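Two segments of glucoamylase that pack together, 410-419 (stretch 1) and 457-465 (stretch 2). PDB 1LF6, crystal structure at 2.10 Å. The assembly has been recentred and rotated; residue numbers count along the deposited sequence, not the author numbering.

Stretch 1 (410-419) RYDLYDSLVK
Stretch 2 (457-465) CAAYIAEQN

Stretch 1 enters through a 3-10 segment, 411-413, and continues as a helix from Tyr414, with Leu413 at the N-cap position. Leu417 N bonds to Leu413 O at 2.7 Å in the usual i to i-4 pattern, while Val418 N to the same Leu413 O at 3.1 Å and Lys419 N to Tyr414 O at 2.8 Å are i to i-5 bonds, the mark of the wider pi-type turn at 414-418. Stretch 2 is helical over 457-464 with regular i to i-4 bonds, such as Ala462 N to Ala458 O at 2.9 Å. The two helix axes run nearly antiparallel, at 161°, and approach to 10.4 Å. The register is fixed by two CA pairs: Tyr411 CA lies 5.8 Å from Ile461 CA, and Val418 CA lies 6.0 Å from Ala458 CA.

Tyr411 has the largest area covered by the other stretch. Its CA-to-CB bond points sideways, but chi1 of -48° (m) and chi2 of -44° bring the ring end nearer. Gln464, with chi1 and chi2 both m, lies over one face: its CG sits 3.9 Å from the centroid of the Tyr411 ring, 2° off the normal, so the CH-pi contact is almost perfectly axial. Ile461 CG1 lies near the plane of that ring, 4.0 Å from Tyr411 CD1. The Tyr460 ring (chi1 t, chi2 90°) is oblique to it, with centroids 5.9 Å apart and planes at 52°; Tyr411 OH meets the edge of the Tyr460 ring, 3.3 Å from Tyr460 CE2. A water lies 2.7 Å from Tyr411 OH and makes a weak bond to Tyr460 OH at 3.5 Å, linking the two hydroxyls.

The CA-to-CB bond of Tyr414 points toward stretch 2, with chi1 at 180° (t) and chi2 at 67°. Its CE1 comes within 3.4 Å of Ala462 CA, and its OH lies 3.5 Å from Ala462 CB; the small alanine side chain accompanies this close approach to the backbone. Tyr414 CD1 also packs on Ile461 CG2 at 3.6 Å.

Ile461, whose CA-to-CB bond points toward stretch 1, with chi1 m and chi2 t, joins these contacts to Val418: its CD1 is 3.6 Å from Val418 CG2. Val418 (chi1 t) also places CG1 3.7 Å from Ala458 CB.

The polar anchor is Asn465, the first residue after the helix to leave helical phi/psi (-94/9). With chi1 at -74° and chi2 at -89°, its ND2 donates to Ile461 O at 2.7 Å (166°) and, across the contact, to Tyr411 O at 3.3 Å (153°). One amide thus ties the helix end to the 3-10 segment.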

# COMPACT_ATOMS: atom_id res chain seq x y z
N ARG A 410 -3.53 19.30 -19.18
CA ARG A 410 -3.90 18.34 -20.20
C ARG A 410 -5.27 18.69 -20.77
O ARG A 410 -6.25 17.97 -20.57
CB ARG A 410 -3.92 16.93 -19.61
CG ARG A 410 -2.54 16.41 -19.22
CD ARG A 410 -1.71 16.19 -20.47
NE ARG A 410 -2.37 15.25 -21.37
CZ ARG A 410 -2.36 13.93 -21.23
NH1 ARG A 410 -1.73 13.36 -20.23
NH2 ARG A 410 -3.00 13.16 -22.08
N TYR A 411 -5.32 19.80 -21.50
CA TYR A 411 -6.56 20.27 -22.10
C TYR A 411 -7.01 19.39 -23.25
O TYR A 411 -8.11 19.53 -23.79
CB TYR A 411 -6.38 21.71 -22.60
CG TYR A 411 -5.74 22.62 -21.58
CD1 TYR A 411 -6.14 22.59 -20.24
CD2 TYR A 411 -4.73 23.51 -21.95
CE1 TYR A 411 -5.55 23.43 -19.30
CE2 TYR A 411 -4.14 24.36 -21.01
CZ TYR A 411 -4.56 24.31 -19.69
OH TYR A 411 -3.99 25.15 -18.77
N ASP A 412 -6.14 18.46 -23.63
CA ASP A 412 -6.43 17.53 -24.72
C ASP A 412 -7.41 16.45 -24.25
O ASP A 412 -7.96 15.72 -25.07
CB ASP A 412 -5.13 16.88 -25.19
CG ASP A 412 -4.41 16.15 -24.07
OD1 ASP A 412 -4.40 14.90 -24.08
OD2 ASP A 412 -3.88 16.83 -23.17
N LEU A 413 -7.61 16.35 -22.94
CA LEU A 413 -8.52 15.34 -22.40
C LEU A 413 -9.93 15.86 -22.13
O LEU A 413 -10.75 15.18 -21.51
CB LEU A 413 -7.93 14.76 -21.10
CG LEU A 413 -6.58 14.05 -21.20
CD1 LEU A 413 -6.13 13.62 -19.81
CD2 LEU A 413 -6.70 12.85 -22.14
N TYR A 414 -10.21 17.07 -22.61
CA TYR A 414 -11.52 17.68 -22.40
C TYR A 414 -12.70 16.82 -22.87
O TYR A 414 -13.64 16.60 -22.12
CB TYR A 414 -11.59 19.05 -23.08
CG TYR A 414 -12.92 19.73 -22.90
CD1 TYR A 414 -13.33 20.18 -21.65
CD2 TYR A 414 -13.79 19.90 -23.98
CE1 TYR A 414 -14.57 20.77 -21.47
CE2 TYR A 414 -15.04 20.50 -23.81
CZ TYR A 414 -15.42 20.93 -22.55
OH TYR A 414 -16.66 21.50 -22.37
N ASP A 415 -12.64 16.35 -24.12
CA ASP A 415 -13.72 15.53 -24.68
C ASP A 415 -13.86 14.15 -24.06
O ASP A 415 -14.97 13.69 -23.81
CB ASP A 415 -13.54 15.36 -26.19
CG ASP A 415 -13.76 16.64 -26.97
OD1 ASP A 415 -14.84 17.26 -26.82
OD2 ASP A 415 -12.85 17.03 -27.74
N SER A 416 -12.74 13.48 -23.82
CA SER A 416 -12.78 12.13 -23.28
C SER A 416 -12.81 12.00 -21.76
O SER A 416 -13.23 10.97 -21.24
CB SER A 416 -11.59 11.32 -23.82
OG SER A 416 -10.36 11.85 -23.35
N LEU A 417 -12.39 13.04 -21.05
CA LEU A 417 -12.34 12.98 -19.59
C LEU A 417 -13.11 14.07 -18.85
O LEU A 417 -14.04 13.78 -18.08
CB LEU A 417 -10.87 13.01 -19.14
CG LEU A 417 -10.47 12.78 -17.68
CD1 LEU A 417 -10.98 13.92 -16.78
CD2 LEU A 417 -11.01 11.45 -17.22
N VAL A 418 -12.74 15.32 -19.08
CA VAL A 418 -13.35 16.45 -18.40
C VAL A 418 -14.85 16.63 -18.61
O VAL A 418 -15.61 16.64 -17.65
CB VAL A 418 -12.63 17.76 -18.77
CG1 VAL A 418 -13.28 18.94 -18.06
CG2 VAL A 418 -11.14 17.65 -18.39
N LYS A 419 -15.27 16.75 -19.87
CA LYS A 419 -16.69 16.95 -20.15
C LYS A 419 -17.59 15.83 -19.63
O LYS A 419 -18.59 16.09 -18.97
CB LYS A 419 -16.91 17.17 -21.65
CG LYS A 419 -18.36 17.38 -22.05
CD LYS A 419 -18.45 18.18 -23.35
CE LYS A 419 -19.82 18.05 -23.99
NZ LYS A 419 -20.93 18.32 -23.03
N CYS A 457 -12.37 23.81 -12.38
CA CYS A 457 -11.28 23.40 -13.27
C CYS A 457 -11.86 22.96 -14.61
O CYS A 457 -11.24 23.16 -15.66
CB CYS A 457 -10.47 22.25 -12.65
SG CYS A 457 -9.58 22.68 -11.13
N ALA A 458 -13.05 22.36 -14.58
CA ALA A 458 -13.70 21.90 -15.80
C ALA A 458 -14.07 23.10 -16.66
O ALA A 458 -13.98 23.05 -17.89
CB ALA A 458 -14.94 21.08 -15.48
N ALA A 459 -14.50 24.17 -16.01
CA ALA A 459 -14.89 25.39 -16.71
C ALA A 459 -13.66 26.01 -17.37
O ALA A 459 -13.73 26.51 -18.49
CB ALA A 459 -15.52 26.38 -15.74
N TYR A 460 -12.54 25.97 -16.66
CA TYR A 460 -11.28 26.52 -17.17
C TYR A 460 -10.86 25.77 -18.42
O TYR A 460 -10.51 26.37 -19.43
CB TYR A 460 -10.18 26.38 -16.12
CG TYR A 460 -8.84 26.93 -16.56
CD1 TYR A 460 -8.50 28.27 -16.32
CD2 TYR A 460 -7.90 26.12 -17.20
CE1 TYR A 460 -7.26 28.78 -16.72
CE2 TYR A 460 -6.66 26.62 -17.60
CZ TYR A 460 -6.35 27.95 -17.36
OH TYR A 460 -5.12 28.45 -17.75
N ILE A 461 -10.88 24.44 -18.34
CA ILE A 461 -10.50 23.60 -19.46
C ILE A 461 -11.47 23.75 -20.63
O ILE A 461 -11.06 23.71 -21.79
CB ILE A 461 -10.43 22.12 -19.05
CG1 ILE A 461 -9.34 21.93 -17.99
CG2 ILE A 461 -10.13 21.25 -20.27
CD1 ILE A 461 -9.25 20.51 -17.44
N ALA A 462 -12.75 23.93 -20.32
CA ALA A 462 -13.75 24.10 -21.37
C ALA A 462 -13.43 25.37 -22.15
O ALA A 462 -13.55 25.40 -23.37
CB ALA A 462 -15.14 24.21 -20.76
N GLU A 463 -13.02 26.42 -21.44
CA GLU A 463 -12.67 27.68 -22.07
C GLU A 463 -11.45 27.53 -22.98
O GLU A 463 -11.39 28.12 -24.06
CB GLU A 463 -12.39 28.76 -21.02
CG GLU A 463 -13.65 29.27 -20.33
CD GLU A 463 -13.37 30.37 -19.32
OE1 GLU A 463 -14.33 30.85 -18.68
OE2 GLU A 463 -12.18 30.75 -19.17
N GLN A 464 -10.48 26.73 -22.54
CA GLN A 464 -9.28 26.49 -23.33
C GLN A 464 -9.66 25.82 -24.64
O GLN A 464 -9.00 26.00 -25.66
CB GLN A 464 -8.30 25.58 -22.56
CG GLN A 464 -7.78 26.20 -21.28
CD GLN A 464 -6.91 27.41 -21.53
OE1 GLN A 464 -6.71 28.25 -20.65
NE2 GLN A 464 -6.36 27.50 -22.73
N ASN A 465 -10.74 25.05 -24.59
CA ASN A 465 -11.24 24.35 -25.77
C ASN A 465 -12.32 25.17 -26.48
O ASN A 465 -12.98 24.70 -27.40
CB ASN A 465 -11.80 22.99 -25.35
CG ASN A 465 -10.71 22.00 -25.00
OD1 ASN A 465 -10.22 21.27 -25.87
ND2 ASN A 465 -10.30 21.98 -23.74
O HOH W 1 -2.17 27.12 -19.04